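Local structure of nitrite oxidoreductase subunit B (7B04) at residues E329-P334 with I368-F373. The protein probably relays electrons through its three [4Fe-4S] clusters and one [3Fe-4S] cluster, as the NarH-like subunit of the nitrite-oxidising complex of an anammox bacterium. Residues are numbered along the deposited sequence.
Sequences EKFMVP and IHGKKF
A β-hairpin with a two-residue loop, formed by strands 362-368 and 371-383 of an antiparallel sheet, packs on helix 324-332 and the residues that follow, away from the iron-sulfur clusters; subunit A also packs on I368 and F373. In the type I' turn I368-K371, H369 (55/35) and G370 (81/1) occupy the left-handed region, and I368 N–K371 O (2.8 Å) and K371 N–I368 O (3.1 Å) pair the strands. V333 (-124/89) and P334 are extended, V333 nearest F373 (CA–CA 6.1 Å). V333, chi1 t, packs among side chains on one hairpin face: CG1 3.5 Å from F373 CB, CG2 4.1 Å from I368 CG2, CB 3.7 Å from K371 CE. F373, also t, brings CE1 to 3.7 Å from P334 CD. K371 (p, then t throughout) stretches past V333 to a salt bridge, NZ to OE2 of E329 (chi1 t, chi2 -102°) at 2.7 Å. M332 (m, t, p) lays its methyl over the ring of H369 (chi1 m) in a CH-pi contact, CE 3.5 Å from H369 CD2.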
loop_
_atom_site.group_PDB
_atom_site.type_symbol
_atom_site.label_atom_id
_atom_site.label_comp_id
_atom_site.label_asym_id
_atom_site.label_seq_id
_atom_site.Cartn_x
_atom_site.Cartn_y
_atom_site.Cartn_z
ATOM N N GLU A 329 -17.695 10.806 -22.649
ATOM C CA GLU A 329 -17.434 11.054 -24.064
ATOM C C GLU A 329 -16.344 12.110 -24.235
ATOM O O GLU A 329 -15.518 12.025 -25.153
ATOM C CB GLU A 329 -18.734 11.461 -24.763
ATOM C CG GLU A 329 -18.626 11.732 -26.260
ATOM C CD GLU A 329 -18.594 13.207 -26.585
ATOM O OE1 GLU A 329 -19.244 13.982 -25.851
ATOM O OE2 GLU A 329 -17.932 13.590 -27.575
ATOM N N LYS A 330 -16.349 13.130 -23.375
ATOM C CA LYS A 330 -15.304 14.148 -23.418
ATOM C C LYS A 330 -13.959 13.587 -22.968
ATOM O O LYS A 330 -12.915 13.942 -23.527
ATOM C CB LYS A 330 -15.701 15.343 -22.552
ATOM C CG LYS A 330 -16.905 16.115 -23.064
ATOM C CD LYS A 330 -17.120 17.391 -22.269
ATOM C CE LYS A 330 -18.439 18.051 -22.632
ATOM N NZ LYS A 330 -18.485 18.436 -24.070
ATOM N N PHE A 331 -13.960 12.714 -21.955
ATOM C CA PHE A 331 -12.702 12.247 -21.377
ATOM C C PHE A 331 -11.983 11.237 -22.267
ATOM O O PHE A 331 -10.763 11.330 -22.442
ATOM C CB PHE A 331 -12.942 11.629 -19.998
ATOM C CG PHE A 331 -11.804 10.768 -19.522
ATOM C CD1 PHE A 331 -10.678 11.343 -18.961
ATOM C CD2 PHE A 331 -11.851 9.388 -19.656
ATOM C CE1 PHE A 331 -9.622 10.561 -18.532
ATOM C CE2 PHE A 331 -10.798 8.601 -19.233
ATOM C CZ PHE A 331 -9.682 9.189 -18.670
ATOM N N MET A 332 -12.710 10.258 -22.816
ATOM C CA MET A 332 -12.056 9.154 -23.518
ATOM C C MET A 332 -11.256 9.638 -24.718
ATOM O O MET A 332 -10.216 9.058 -25.047
ATOM C CB MET A 332 -13.090 8.125 -23.969
ATOM C CG MET A 332 -13.859 7.470 -22.843
ATOM S SD MET A 332 -15.127 6.363 -23.482
ATOM C CE MET A 332 -14.113 5.071 -24.192
ATOM N N VAL A 333 -11.720 10.696 -25.372
ATOM C CA VAL A 333 -10.961 11.369 -26.420
ATOM C C VAL A 333 -10.847 12.824 -25.991
ATOM O O VAL A 333 -11.712 13.641 -26.338
ATOM C CB VAL A 333 -11.644 11.232 -27.790
ATOM C CG1 VAL A 333 -10.702 11.654 -28.899
ATOM C CG2 VAL A 333 -12.133 9.805 -28.007
ATOM N N PRO A 334 -9.816 13.192 -25.233
ATOM C CA PRO A 334 -9.787 14.534 -24.645
ATOM C C PRO A 334 -9.638 15.607 -25.709
ATOM O O PRO A 334 -8.856 15.469 -26.653
ATOM C CB PRO A 334 -8.563 14.495 -23.722
ATOM C CG PRO A 334 -8.271 13.043 -23.517
ATOM C CD PRO A 334 -8.680 12.371 -24.788
ATOM N N ILE A 368 -9.502 7.141 -32.599
ATOM C CA ILE A 368 -9.687 6.270 -31.438
ATOM C C ILE A 368 -11.113 6.433 -30.924
ATOM O O ILE A 368 -11.657 7.541 -30.901
ATOM C CB ILE A 368 -8.642 6.589 -30.343
ATOM C CG1 ILE A 368 -8.592 5.491 -29.278
ATOM C CG2 ILE A 368 -8.875 7.973 -29.725
ATOM C CD1 ILE A 368 -7.621 4.376 -29.608
ATOM N N HIS A 369 -11.727 5.311 -30.540
ATOM C CA HIS A 369 -13.091 5.295 -30.003
ATOM C C HIS A 369 -14.077 5.964 -30.962
ATOM O O HIS A 369 -15.033 6.625 -30.551
ATOM C CB HIS A 369 -13.146 5.936 -28.615
ATOM C CG HIS A 369 -12.214 5.308 -27.625
ATOM N ND1 HIS A 369 -11.071 5.936 -27.179
ATOM C CD2 HIS A 369 -12.252 4.107 -27.001
ATOM C CE1 HIS A 369 -10.448 5.152 -26.318
ATOM N NE2 HIS A 369 -11.144 4.036 -26.192
ATOM N N GLY A 370 -13.826 5.792 -32.259
ATOM C CA GLY A 370 -14.688 6.249 -33.330
ATOM C C GLY A 370 -14.571 7.706 -33.724
ATOM O O GLY A 370 -15.318 8.146 -34.608
ATOM N N LYS A 371 -13.681 8.480 -33.105
ATOM C CA LYS A 371 -13.470 9.865 -33.509
ATOM C C LYS A 371 -11.974 10.167 -33.472
ATOM O O LYS A 371 -11.177 9.400 -32.925
ATOM C CB LYS A 371 -14.324 10.853 -32.696
ATOM C CG LYS A 371 -13.948 11.146 -31.271
ATOM C CD LYS A 371 -15.006 12.101 -30.727
ATOM C CE LYS A 371 -14.643 12.706 -29.391
ATOM N NZ LYS A 371 -15.676 13.697 -28.973
ATOM N N LYS A 372 -11.599 11.303 -34.056
ATOM C CA LYS A 372 -10.199 11.656 -34.257
ATOM C C LYS A 372 -9.620 12.433 -33.080
ATOM O O LYS A 372 -10.218 13.404 -32.605
ATOM C CB LYS A 372 -10.062 12.478 -35.538
ATOM C CG LYS A 372 -8.760 13.243 -35.677
ATOM C CD LYS A 372 -8.547 13.678 -37.118
ATOM C CE LYS A 372 -7.743 14.962 -37.206
ATOM N NZ LYS A 372 -6.516 14.779 -38.028
ATOM N N PHE A 373 -8.462 11.976 -32.603
ATOM C CA PHE A 373 -7.742 12.588 -31.492
ATOM C C PHE A 373 -6.413 13.141 -31.990
ATOM O O PHE A 373 -5.624 12.411 -32.599
ATOM C CB PHE A 373 -7.501 11.574 -30.370
ATOM C CG PHE A 373 -6.568 12.067 -29.300
ATOM C CD1 PHE A 373 -7.019 12.924 -28.310
ATOM C CD2 PHE A 373 -5.241 11.674 -29.287
ATOM C CE1 PHE A 373 -6.162 13.378 -27.326
ATOM C CE2 PHE A 373 -4.380 12.129 -28.309
ATOM C CZ PHE A 373 -4.841 12.980 -27.326
#